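Local coordinates for D-alanine--D-alanine ligase (Coxiella burnetii, PDB 3TQT), which catalyses the ATP-dependent joining of two D-alanine molecules into D-alanyl-D-alanine, a building block of bacterial peptidoglycan, at residues H6-C11 with K85-L90; V41-I44 with W50-I53; S243-I248 with S278-I283; E229-V234 with I326-K331. All coordinates share one frame; numbering follows the deposited sequence.

Contact 1 (H6-C11 with K85-L90); sequences HISVLC and KPWQSL
Ser8 and Trp87 meet through first torsions of the same kind. In Ser8, OG stands opposite the carbonyl carbon and beside the backbone N (chi1 -77°). In Trp87, CG does likewise (chi1 -43°), and the indole reaches back toward the strand of Ser8. Trp87 NE1 then donates to Ser8 OG over 2.8 Å, and the N-H...O angle is 158°. The hydroxyl lies at the edge of the indole, close to the ring plane. This bond satisfies the one N-H of the indole in a buried setting. CB of Ser8 follows the hydroxyl and comes to 3.6 Å from Trp87 NE1. Leu10 adds a looser apolar touch, with CD1 at 4.5 Å from Trp87 CZ2. Within 85-90, Pro86 covers one indole face, its CG lying 3.7 Å above the plane of the Trp87 ring. Val102, on strand 101-104, touches both Leu10 and Trp87. The backbones themselves stay apart, with the CA atoms of Ser8 and Trp87 separated by 9.7 Å. Strands 5-12 and 87-89 belong to one mixed sheet, where strands 37-44, 50-53 and 74-78 come between them. So close an approach across three strands means that the sheet curls strongly. The tryptophan side chain spans the gap, which suggests that it lies inside the curl, in the Rossmann-like N-terminal domain of D-Ala-D-Ala ligases.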
loop_
_atom_site.group_PDB
_atom_site.type_symbol
_atom_site.label_atom_id
_atom_site.label_comp_id
_atom_site.label_asym_id
_atom_site.label_seq_id
_atom_site.Cartn_x
_atom_site.Cartn_y
_atom_site.Cartn_z
ATOM N N HIS A 6 5.658 -17.897 -18.757
ATOM C CA HIS A 6 4.206 -17.790 -18.612
ATOM C C HIS A 6 3.844 -16.429 -18.049
ATOM O O HIS A 6 4.277 -16.072 -16.960
ATOM C CB HIS A 6 3.673 -18.861 -17.665
ATOM C CG HIS A 6 3.668 -20.236 -18.249
ATOM N ND1 HIS A 6 2.601 -20.732 -18.967
ATOM C CD2 HIS A 6 4.594 -21.222 -18.217
ATOM C CE1 HIS A 6 2.871 -21.966 -19.355
ATOM N NE2 HIS A 6 4.075 -22.284 -18.915
ATOM N N ILE A 7 3.042 -15.681 -18.796
ATOM C CA ILE A 7 2.625 -14.368 -18.377
ATOM C C ILE A 7 1.120 -14.422 -18.140
ATOM O O ILE A 7 0.375 -14.894 -19.002
ATOM C CB ILE A 7 2.923 -13.337 -19.484
ATOM C CG1 ILE A 7 4.391 -13.434 -19.903
ATOM C CG2 ILE A 7 2.553 -11.932 -19.035
ATOM C CD1 ILE A 7 5.370 -13.075 -18.795
ATOM N N SER A 8 0.689 -13.949 -16.975
ATOM C CA SER A 8 -0.735 -13.802 -16.677
ATOM C C SER A 8 -1.131 -12.329 -16.706
ATOM O O SER A 8 -0.558 -11.503 -15.996
ATOM C CB SER A 8 -1.054 -14.377 -15.301
ATOM O OG SER A 8 -1.096 -15.791 -15.355
ATOM N N VAL A 9 -2.104 -11.991 -17.536
ATOM C CA VAL A 9 -2.579 -10.616 -17.581
ATOM C C VAL A 9 -3.885 -10.531 -16.804
ATOM O O VAL A 9 -4.826 -11.265 -17.097
ATOM C CB VAL A 9 -2.758 -10.142 -19.026
ATOM C CG1 VAL A 9 -3.202 -8.661 -19.070
ATOM C CG2 VAL A 9 -1.459 -10.347 -19.797
ATOM N N LEU A 10 -3.926 -9.669 -15.788
ATOM C CA LEU A 10 -5.126 -9.522 -14.962
ATOM C C LEU A 10 -5.934 -8.342 -15.442
ATOM O O LEU A 10 -5.399 -7.245 -15.609
ATOM C CB LEU A 10 -4.766 -9.297 -13.494
ATOM C CG LEU A 10 -4.377 -10.497 -12.628
ATOM C CD1 LEU A 10 -3.576 -11.529 -13.403
ATOM C CD2 LEU A 10 -3.621 -10.023 -11.382
ATOM N N CYS A 11 -7.230 -8.554 -15.648
ATOM C CA CYS A 11 -8.087 -7.473 -16.120
ATOM C C CYS A 11 -9.495 -7.572 -15.565
ATOM O O CYS A 11 -9.870 -8.585 -14.975
ATOM C CB CYS A 11 -8.144 -7.445 -17.643
ATOM S SG CYS A 11 -9.027 -8.843 -18.378
ATOM N N LYS A 85 2.952 -22.218 -9.748
ATOM C CA LYS A 85 1.613 -22.364 -10.307
ATOM C C LYS A 85 0.580 -21.814 -9.331
ATOM O O LYS A 85 -0.037 -22.559 -8.580
ATOM C CB LYS A 85 1.315 -23.830 -10.609
ATOM C CG LYS A 85 2.299 -24.481 -11.569
ATOM C CD LYS A 85 1.716 -25.772 -12.136
ATOM C CE LYS A 85 2.682 -26.452 -13.093
ATOM N NZ LYS A 85 2.952 -27.863 -12.694
ATOM N N PRO A 86 0.390 -20.493 -9.351
ATOM C CA PRO A 86 -0.442 -19.803 -8.366
ATOM C C PRO A 86 -1.939 -19.941 -8.615
ATOM O O PRO A 86 -2.706 -19.731 -7.678
ATOM C CB PRO A 86 -0.020 -18.346 -8.531
ATOM C CG PRO A 86 0.390 -18.243 -9.959
ATOM C CD PRO A 86 1.043 -19.554 -10.280
ATOM N N TRP A 87 -2.342 -20.274 -9.841
ATOM C CA TRP A 87 -3.756 -20.328 -10.191
ATOM C C TRP A 87 -4.233 -21.759 -10.155
ATOM O O TRP A 87 -3.579 -22.655 -10.705
ATOM C CB TRP A 87 -3.999 -19.786 -11.598
ATOM C CG TRP A 87 -3.247 -18.553 -11.940
ATOM C CD1 TRP A 87 -2.551 -18.313 -13.089
ATOM C CD2 TRP A 87 -3.110 -17.375 -11.131
ATOM N NE1 TRP A 87 -2.002 -17.046 -13.052
ATOM C CE2 TRP A 87 -2.323 -16.456 -11.858
ATOM C CE3 TRP A 87 -3.569 -17.010 -9.860
ATOM C CZ2 TRP A 87 -1.987 -15.204 -11.359
ATOM C CZ3 TRP A 87 -3.250 -15.751 -9.373
ATOM C CH2 TRP A 87 -2.463 -14.868 -10.118
ATOM N N GLN A 88 -5.378 -21.979 -9.530
ATOM C CA GLN A 88 -5.892 -23.336 -9.388
ATOM C C GLN A 88 -7.321 -23.390 -9.857
ATOM O O GLN A 88 -8.148 -22.620 -9.399
ATOM C CB GLN A 88 -5.828 -23.783 -7.932
ATOM C CG GLN A 88 -6.312 -25.203 -7.709
ATOM C CD GLN A 88 -6.031 -25.684 -6.308
ATOM O OE1 GLN A 88 -4.949 -25.449 -5.764
ATOM N NE2 GLN A 88 -7.008 -26.347 -5.704
ATOM N N SER A 89 -7.618 -24.311 -10.765
ATOM C CA SER A 89 -8.968 -24.427 -11.299
ATOM C C SER A 89 -9.930 -24.916 -10.220
ATOM O O SER A 89 -9.549 -25.699 -9.352
ATOM C CB SER A 89 -8.983 -25.385 -12.492
ATOM O OG SER A 89 -8.438 -26.641 -12.135
ATOM N N LEU A 90 -11.177 -24.455 -10.282
ATOM C CA LEU A 90 -12.187 -24.806 -9.280
ATOM C C LEU A 90 -12.985 -26.076 -9.607
ATOM O O LEU A 90 -13.255 -26.378 -10.769
ATOM C CB LEU A 90 -13.134 -23.627 -9.044
ATOM C CG LEU A 90 -12.510 -22.508 -8.213
ATOM C CD1 LEU A 90 -13.487 -21.365 -8.020
ATOM C CD2 LEU A 90 -12.072 -23.061 -6.868
#

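Contact 2 (V41-I44 with W50-I53)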
loop_
_atom_site.group_PDB
_atom_site.type_symbol
_atom_site.label_atom_id
_atom_site.label_comp_id
_atom_site.label_asym_id
_atom_site.label_seq_id
_atom_site.Cartn_x
_atom_site.Cartn_y
_atom_site.Cartn_z
ATOM N N VAL A 41 -4.922 -15.105 -19.494
ATOM C CA VAL A 41 -5.641 -13.915 -19.057
ATOM C C VAL A 41 -6.469 -14.273 -17.847
ATOM O O VAL A 41 -7.191 -15.269 -17.853
ATOM C CB VAL A 41 -6.557 -13.367 -20.159
ATOM C CG1 VAL A 41 -7.256 -12.088 -19.679
ATOM C CG2 VAL A 41 -5.742 -13.104 -21.408
ATOM N N ILE A 42 -6.335 -13.484 -16.792
ATOM C CA ILE A 42 -7.154 -13.694 -15.619
ATOM C C ILE A 42 -8.213 -12.613 -15.643
ATOM O O ILE A 42 -7.892 -11.431 -15.622
ATOM C CB ILE A 42 -6.343 -13.570 -14.316
ATOM C CG1 ILE A 42 -5.195 -14.583 -14.290
ATOM C CG2 ILE A 42 -7.255 -13.744 -13.110
ATOM C CD1 ILE A 42 -5.650 -15.997 -14.228
ATOM N N PHE A 43 -9.469 -13.022 -15.711
ATOM C CA PHE A 43 -10.574 -12.079 -15.702
ATOM C C PHE A 43 -11.225 -12.044 -14.331
ATOM O O PHE A 43 -11.602 -13.079 -13.796
ATOM C CB PHE A 43 -11.612 -12.477 -16.759
ATOM C CG PHE A 43 -12.813 -11.576 -16.799
ATOM C CD1 PHE A 43 -12.668 -10.221 -17.042
ATOM C CD2 PHE A 43 -14.091 -12.089 -16.600
ATOM C CE1 PHE A 43 -13.769 -9.390 -17.096
ATOM C CE2 PHE A 43 -15.198 -11.263 -16.647
ATOM C CZ PHE A 43 -15.039 -9.910 -16.897
ATOM N N ILE A 44 -11.350 -10.846 -13.767
ATOM C CA ILE A 44 -12.059 -10.661 -12.515
ATOM C C ILE A 44 -13.363 -9.987 -12.865
ATOM O O ILE A 44 -13.358 -8.880 -13.396
ATOM C CB ILE A 44 -11.272 -9.747 -11.564
ATOM C CG1 ILE A 44 -9.859 -10.309 -11.349
ATOM C CG2 ILE A 44 -12.032 -9.553 -10.251
ATOM C CD1 ILE A 44 -8.992 -9.470 -10.435
ATOM N N TRP A 50 -12.847 -14.791 -10.084
ATOM C CA TRP A 50 -11.714 -14.903 -10.995
ATOM C C TRP A 50 -11.873 -16.046 -11.978
ATOM O O TRP A 50 -12.298 -17.145 -11.618
ATOM C CB TRP A 50 -10.415 -15.137 -10.222
ATOM C CG TRP A 50 -9.930 -13.974 -9.439
ATOM C CD1 TRP A 50 -10.679 -13.076 -8.749
ATOM C CD2 TRP A 50 -8.560 -13.581 -9.264
ATOM N NE1 TRP A 50 -9.862 -12.149 -8.143
ATOM C CE2 TRP A 50 -8.560 -12.435 -8.448
ATOM C CE3 TRP A 50 -7.341 -14.091 -9.720
ATOM C CZ2 TRP A 50 -7.378 -11.778 -8.080
ATOM C CZ3 TRP A 50 -6.170 -13.445 -9.352
ATOM C CH2 TRP A 50 -6.198 -12.299 -8.541
ATOM N N TYR A 51 -11.487 -15.784 -13.219
ATOM C CA TYR A 51 -11.545 -16.783 -14.263
ATOM C C TYR A 51 -10.231 -16.756 -15.017
ATOM O O TYR A 51 -9.621 -15.708 -15.179
ATOM C CB TYR A 51 -12.692 -16.504 -15.221
ATOM C CG TYR A 51 -14.060 -16.408 -14.570
ATOM C CD1 TYR A 51 -14.870 -17.529 -14.444
ATOM C CD2 TYR A 51 -14.541 -15.197 -14.091
ATOM C CE1 TYR A 51 -16.116 -17.452 -13.862
ATOM C CE2 TYR A 51 -15.800 -15.108 -13.511
ATOM C CZ TYR A 51 -16.579 -16.240 -13.401
ATOM O OH TYR A 51 -17.819 -16.170 -12.815
ATOM N N LEU A 52 -9.786 -17.918 -15.471
ATOM C CA LEU A 52 -8.592 -17.960 -16.286
ATOM C C LEU A 52 -8.919 -18.328 -17.720
ATOM O O LEU A 52 -9.635 -19.293 -17.975
ATOM C CB LEU A 52 -7.589 -18.957 -15.715
ATOM C CG LEU A 52 -6.218 -18.988 -16.384
ATOM C CD1 LEU A 52 -5.155 -19.325 -15.326
ATOM C CD2 LEU A 52 -6.180 -19.984 -17.511
ATOM N N ILE A 53 -8.374 -17.559 -18.652
ATOM C CA ILE A 53 -8.499 -17.845 -20.075
ATOM C C ILE A 53 -7.116 -18.203 -20.604
ATOM O O ILE A 53 -6.221 -17.366 -20.613
ATOM C CB ILE A 53 -9.032 -16.600 -20.808
ATOM C CG1 ILE A 53 -10.399 -16.216 -20.244
ATOM C CG2 ILE A 53 -9.098 -16.829 -22.305
ATOM C CD1 ILE A 53 -10.764 -14.740 -20.440
#
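Val41 and Ile53 form a hydrogen-bonded antiparallel pair, and each is both donor and acceptor. Val41 N donates to Ile53 O at 2.8 Å, almost straight at 175°. Ile53 N returns the bond to Val41 O at 2.7 Å. Phe43 and Tyr51 repeat the pattern. Phe43 N reaches Tyr51 O at 2.7 Å, and Tyr51 N reaches Phe43 O at 2.8 Å. Three of these carbonyls take a second, weaker contact from a CA-H group: Leu52 on Val41 O, Ile42 on Tyr51 O and Trp50 on Phe43 O. The two strands make a beta hairpin, closed by the five residues after Ile44, inside the mixed sheet of the N-terminal domain. Ile42 and Ile44 turn their backbone polar groups the other way: Val9 and Cys11 bond to Ile42, and Cys11 and Gly13 to Ile44. Trp50 bonds likewise to Ile76 on strand 74-78. Side chains alternate between the two faces. Ile44 lies alongside Trp50. Its CG1, anti to the carbonyl carbon (chi1 -55°), is carried over the indole, 3.8 Å from the centroid of the Trp50 five-membered ring. Ile42 CG2 touches Trp50 CE3 at 3.4 Å, and Ile42 CD1 meets Leu52 CD1 at 3.5 Å. On the other face Phe43 and Tyr51 run side by side, and helix 64-70 packs on both. Trp50 also stacks on Phe80 of the second subunit.

Contact 3 (S243-I248 with S278-I283); sequences SLPGEI and SVTKQI
Pro245 packs its ring against Thr280 and Ile283 of the helix, and this is the tight part of the contact. CD of Pro245 lies 3.8 Å from CG2 of Thr280, and CG of the proline is equally near that methyl. The two side chains cross at about a right angle. Thr280 is divided by its first torsion (chi1 -64°). The methyl CG2 is anti to the backbone N and meets the proline, while OG1 sits beside that N and bonds to Ser276 O, four residues back. The polar end is therefore satisfied by the residue just before the helix, and the apolar end serves the contact. Ile283 comes about one turn later and is less close. Its branch methyl CG2 stands 4.2 Å from Pro245 CG; the two side chains meet at a slant. The area shared is small, about 140 Å² over both sides.

Away from this spot the contact opens out. Leu244, Ser278 and Lys281 are exposed. The CB of Leu244 points away from the helix, and its side chain comes no nearer than 4.9 Å to segment 278-283. Near the exposed start of that segment, Gln282 NE2 makes a 3.2 Å hydrogen bond to Ser278 OG, staying within the helix.

Beside strand 241-249 in the sheet runs strand 228-236, where Ile230 touches both Pro245 and Ile283. Val312 of strand 312-318 also supports Ile283. Helix 277-293 thus lies across one face of the antiparallel sheet. On the opposite face, Ser243 touches Met332 and Trp333 of helix 328-335.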
loop_
_atom_site.group_PDB
_atom_site.type_symbol
_atom_site.label_atom_id
_atom_site.label_comp_id
_atom_site.label_asym_id
_atom_site.label_seq_id
_atom_site.Cartn_x
_atom_site.Cartn_y
_atom_site.Cartn_z
ATOM N N SER A 243 9.699 9.191 -21.422
ATOM C CA SER A 243 9.322 9.331 -22.825
ATOM C C SER A 243 9.332 10.797 -23.214
ATOM O O SER A 243 9.479 11.673 -22.372
ATOM C CB SER A 243 7.906 8.790 -23.044
ATOM O OG SER A 243 6.953 9.646 -22.411
ATOM N N LEU A 244 9.169 11.061 -24.503
ATOM C CA LEU A 244 8.823 12.400 -24.930
ATOM C C LEU A 244 7.461 12.723 -24.332
ATOM O O LEU A 244 6.594 11.848 -24.230
ATOM C CB LEU A 244 8.776 12.487 -26.452
ATOM C CG LEU A 244 10.153 12.277 -27.088
ATOM C CD1 LEU A 244 10.069 12.270 -28.599
ATOM C CD2 LEU A 244 11.130 13.338 -26.597
ATOM N N PRO A 245 7.271 13.980 -23.926
ATOM C CA PRO A 245 6.009 14.420 -23.327
ATOM C C PRO A 245 4.873 14.308 -24.333
ATOM O O PRO A 245 5.107 14.442 -25.532
ATOM C CB PRO A 245 6.260 15.903 -23.027
ATOM C CG PRO A 245 7.750 16.073 -23.068
ATOM C CD PRO A 245 8.231 15.083 -24.077
ATOM N N GLY A 246 3.667 14.040 -23.850
ATOM C CA GLY A 246 2.490 14.078 -24.695
ATOM C C GLY A 246 1.529 15.082 -24.101
ATOM O O GLY A 246 1.771 15.613 -23.012
ATOM N N GLU A 247 0.438 15.345 -24.807
ATOM C CA GLU A 247 -0.558 16.276 -24.314
ATOM C C GLU A 247 -1.949 15.694 -24.431
ATOM O O GLU A 247 -2.255 14.943 -25.356
ATOM C CB GLU A 247 -0.482 17.613 -25.044
ATOM C CG GLU A 247 -1.626 18.570 -24.685
ATOM C CD GLU A 247 -1.459 19.947 -25.300
ATOM O OE1 GLU A 247 -0.807 20.056 -26.356
ATOM O OE2 GLU A 247 -1.974 20.923 -24.718
ATOM N N ILE A 248 -2.794 16.046 -23.476
ATOM C CA ILE A 248 -4.181 15.663 -23.552
ATOM C C ILE A 248 -4.987 16.938 -23.444
ATOM O O ILE A 248 -4.624 17.847 -22.696
ATOM C CB ILE A 248 -4.573 14.687 -22.426
ATOM C CG1 ILE A 248 -5.965 14.100 -22.685
ATOM C CG2 ILE A 248 -4.520 15.372 -21.070
ATOM C CD1 ILE A 248 -6.434 13.118 -21.619
ATOM N N SER A 278 13.785 23.485 -22.978
ATOM C CA SER A 278 13.824 23.605 -21.524
ATOM C C SER A 278 12.647 22.922 -20.828
ATOM O O SER A 278 12.833 22.162 -19.875
ATOM C CB SER A 278 13.866 25.075 -21.106
ATOM O OG SER A 278 13.645 25.196 -19.709
ATOM N N VAL A 279 11.435 23.214 -21.282
ATOM C CA VAL A 279 10.253 22.666 -20.639
ATOM C C VAL A 279 10.199 21.157 -20.828
ATOM O O VAL A 279 9.914 20.422 -19.885
ATOM C CB VAL A 279 8.960 23.345 -21.134
ATOM C CG1 VAL A 279 7.739 22.574 -20.669
ATOM C CG2 VAL A 279 8.905 24.771 -20.624
ATOM N N THR A 280 10.495 20.694 -22.040
ATOM C CA THR A 280 10.547 19.262 -22.311
ATOM C C THR A 280 11.479 18.573 -21.329
ATOM O O THR A 280 11.120 17.567 -20.714
ATOM C CB THR A 280 11.044 18.972 -23.735
ATOM O OG1 THR A 280 10.114 19.497 -24.687
ATOM C CG2 THR A 280 11.180 17.474 -23.951
ATOM N N LYS A 281 12.682 19.122 -21.188
ATOM C CA LYS A 281 13.678 18.569 -20.281
ATOM C C LYS A 281 13.184 18.546 -18.839
ATOM O O LYS A 281 13.452 17.599 -18.104
ATOM C CB LYS A 281 14.988 19.358 -20.367
ATOM C CG LYS A 281 15.723 19.211 -21.695
ATOM C CD LYS A 281 16.037 17.754 -22.006
ATOM C CE LYS A 281 16.878 17.631 -23.272
ATOM N NZ LYS A 281 17.279 16.218 -23.553
ATOM N N GLN A 282 12.472 19.592 -18.432
ATOM C CA GLN A 282 11.968 19.665 -17.064
ATOM C C GLN A 282 10.920 18.592 -16.839
ATOM O O GLN A 282 10.972 17.849 -15.860
ATOM C CB GLN A 282 11.354 21.026 -16.781
ATOM C CG GLN A 282 12.344 22.122 -16.513
ATOM C CD GLN A 282 11.638 23.433 -16.260
ATOM O OE1 GLN A 282 10.900 23.576 -15.284
ATOM N NE2 GLN A 282 11.836 24.392 -17.155
ATOM N N ILE A 283 9.959 18.524 -17.751
ATOM C CA ILE A 283 8.928 17.503 -17.680
ATOM C C ILE A 283 9.559 16.119 -17.519
ATOM O O ILE A 283 9.184 15.341 -16.646
ATOM C CB ILE A 283 8.038 17.556 -18.926
ATOM C CG1 ILE A 283 7.228 18.864 -18.914
ATOM C CG2 ILE A 283 7.128 16.331 -18.972
ATOM C CD1 ILE A 283 6.468 19.138 -20.182
#

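Contact 4 (E229-V234 with I326-K331)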
loop_
_atom_site.group_PDB
_atom_site.type_symbol
_atom_site.label_atom_id
_atom_site.label_comp_id
_atom_site.label_asym_id
_atom_site.label_seq_id
_atom_site.Cartn_x
_atom_site.Cartn_y
_atom_site.Cartn_z
ATOM N N GLU A 229 -2.294 20.264 -20.156
ATOM C CA GLU A 229 -2.144 18.996 -19.453
ATOM C C GLU A 229 -1.166 18.140 -20.229
ATOM O O GLU A 229 -1.493 17.611 -21.291
ATOM C CB GLU A 229 -3.488 18.293 -19.312
ATOM C CG GLU A 229 -4.535 19.164 -18.639
ATOM C CD GLU A 229 -5.534 18.351 -17.863
ATOM O OE1 GLU A 229 -5.137 17.316 -17.287
ATOM O OE2 GLU A 229 -6.715 18.745 -17.832
ATOM N N ILE A 230 0.043 18.034 -19.687
ATOM C CA ILE A 230 1.146 17.350 -20.345
ATOM C C ILE A 230 1.395 16.047 -19.600
ATOM O O ILE A 230 1.274 15.990 -18.370
ATOM C CB ILE A 230 2.406 18.221 -20.324
ATOM C CG1 ILE A 230 2.124 19.576 -20.998
ATOM C CG2 ILE A 230 3.585 17.492 -20.978
ATOM C CD1 ILE A 230 1.641 19.465 -22.424
ATOM N N GLU A 231 1.697 14.989 -20.340
ATOM C CA GLU A 231 1.932 13.702 -19.715
ATOM C C GLU A 231 3.290 13.178 -20.132
ATOM O O GLU A 231 3.824 13.563 -21.168
ATOM C CB GLU A 231 0.842 12.715 -20.107
ATOM C CG GLU A 231 -0.553 13.217 -19.810
ATOM C CD GLU A 231 -1.600 12.181 -20.131
ATOM O OE1 GLU A 231 -1.274 11.234 -20.876
ATOM O OE2 GLU A 231 -2.730 12.302 -19.622
ATOM N N CYS A 232 3.851 12.310 -19.302
ATOM C CA CYS A 232 5.152 11.735 -19.584
ATOM C C CYS A 232 5.171 10.309 -19.061
ATOM O O CYS A 232 4.805 10.051 -17.914
ATOM C CB CYS A 232 6.250 12.574 -18.929
ATOM S SG CYS A 232 7.924 12.015 -19.280
ATOM N N ALA A 233 5.574 9.384 -19.920
ATOM C CA ALA A 233 5.616 7.980 -19.560
ATOM C C ALA A 233 6.992 7.678 -19.006
ATOM O O ALA A 233 8.000 7.996 -19.630
ATOM C CB ALA A 233 5.335 7.115 -20.768
ATOM N N VAL A 234 7.024 7.080 -17.821
ATOM C CA VAL A 234 8.277 6.682 -17.188
ATOM C C VAL A 234 8.381 5.159 -17.161
ATOM O O VAL A 234 7.393 4.449 -16.934
ATOM C CB VAL A 234 8.383 7.247 -15.762
ATOM C CG1 VAL A 234 9.685 6.798 -15.089
ATOM C CG2 VAL A 234 8.301 8.768 -15.793
ATOM N N ILE A 326 -4.444 2.985 -28.236
ATOM C CA ILE A 326 -4.447 4.434 -28.412
ATOM C C ILE A 326 -4.158 5.169 -27.105
ATOM O O ILE A 326 -4.222 6.401 -27.051
ATOM C CB ILE A 326 -5.798 4.929 -28.937
ATOM C CG1 ILE A 326 -6.886 4.721 -27.877
ATOM C CG2 ILE A 326 -6.146 4.245 -30.243
ATOM C CD1 ILE A 326 -8.213 5.364 -28.230
ATOM N N SER A 327 -3.845 4.417 -26.054
ATOM C CA SER A 327 -3.598 5.008 -24.747
ATOM C C SER A 327 -2.265 5.740 -24.709
ATOM O O SER A 327 -1.291 5.308 -25.334
ATOM C CB SER A 327 -3.636 3.940 -23.658
ATOM O OG SER A 327 -4.960 3.503 -23.447
ATOM N N MET A 328 -2.225 6.837 -23.954
ATOM C CA MET A 328 -1.051 7.700 -23.931
ATOM C C MET A 328 0.227 7.003 -23.481
ATOM O O MET A 328 1.294 7.255 -24.036
ATOM C CB MET A 328 -1.307 8.963 -23.097
ATOM C CG MET A 328 -2.148 10.025 -23.868
ATOM S SD MET A 328 -1.286 10.616 -25.335
ATOM C CE MET A 328 -0.040 11.674 -24.626
ATOM N N TYR A 329 0.143 6.139 -22.476
ATOM C CA TYR A 329 1.374 5.513 -22.002
ATOM C C TYR A 329 2.120 4.758 -23.123
ATOM O O TYR A 329 3.255 5.090 -23.436
ATOM C CB TYR A 329 1.158 4.631 -20.768
ATOM C CG TYR A 329 2.485 4.168 -20.206
ATOM C CD1 TYR A 329 3.158 4.921 -19.246
ATOM C CD2 TYR A 329 3.088 3.016 -20.679
ATOM C CE1 TYR A 329 4.393 4.517 -18.754
ATOM C CE2 TYR A 329 4.315 2.606 -20.194
ATOM C CZ TYR A 329 4.961 3.353 -19.239
ATOM O OH TYR A 329 6.189 2.936 -18.773
ATOM N N PRO A 330 1.484 3.755 -23.740
ATOM C CA PRO A 330 2.197 3.124 -24.855
ATOM C C PRO A 330 2.443 4.067 -26.034
ATOM O O PRO A 330 3.507 3.953 -26.632
ATOM C CB PRO A 330 1.273 1.976 -25.270
ATOM C CG PRO A 330 -0.071 2.317 -24.697
ATOM C CD PRO A 330 0.233 3.050 -23.421
ATOM N N LYS A 331 1.502 4.956 -26.365
ATOM C CA LYS A 331 1.697 5.860 -27.499
ATOM C C LYS A 331 2.907 6.776 -27.307
ATOM O O LYS A 331 3.669 7.004 -28.235
ATOM C CB LYS A 331 0.453 6.706 -27.763
ATOM C CG LYS A 331 -0.628 6.001 -28.542
ATOM C CD LYS A 331 -1.808 6.945 -28.783
ATOM C CE LYS A 331 -1.351 8.263 -29.398
ATOM N NZ LYS A 331 -2.480 9.213 -29.630
#
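Val234 and Tyr329 supply the hydrogen bond of this contact. Tyr329 OH donates to Val234 O at 2.7 Å. It comes from above the carbonyl plane, 52° out of it, and not along a lone pair. CG of Tyr329 is anti to the backbone N (chi1 -172°), which sends the phenol along the strand to the carbonyl of Val234.

Apolar contact comes from the same ring. The methyl CB of Ala233 lies 3.4 Å from both CE1 and CD1 of Tyr329. Trp333 meets the tyrosine edge-to-face, and Phe323 packs against it as well.

A third kind pairs a carboxylate with aliphatic carbon. Glu231 extends beyond CG and crosses Met328 at about a right angle. Its OE1 is 3.2 Å from Met328 CB and 3.3 Å from Met328 CG. The same oxygen has a long, weak ion pair with Arg301.

Helix 328-335 is thereby set against the sheet of the ATP-grasp domain. Glu231, predicted to belong to the ATP-binding region, also touches Asp303, a predicted magnesium ligand, consistent with the nucleotide and metal site of this fold.

Contacts 1 and 2 share the mixed sheet of the N-terminal domain, and contacts 3 and 4 share the antiparallel sheet of the ATP-grasp domain. A contact of one pair lies about 27 to 37 Å, centre to centre, from a contact of the other. Within each pair the contacts touch: Trp87 of contact 1 packs on Leu52 of contact 2, and Gly246 N of contact 3 bonds to Glu231 O of contact 4. The touching residues of contacts 1, 2 and 4 are buried. In contact 3 Thr280 is partly exposed, with exposed residues beside it. Contact 2 rests on backbone bonding. Contacts 1 and 4 each have one side-chain hydrogen bond, and contact 3 is apolar. Contact 4 lies nearest the predicted metal site.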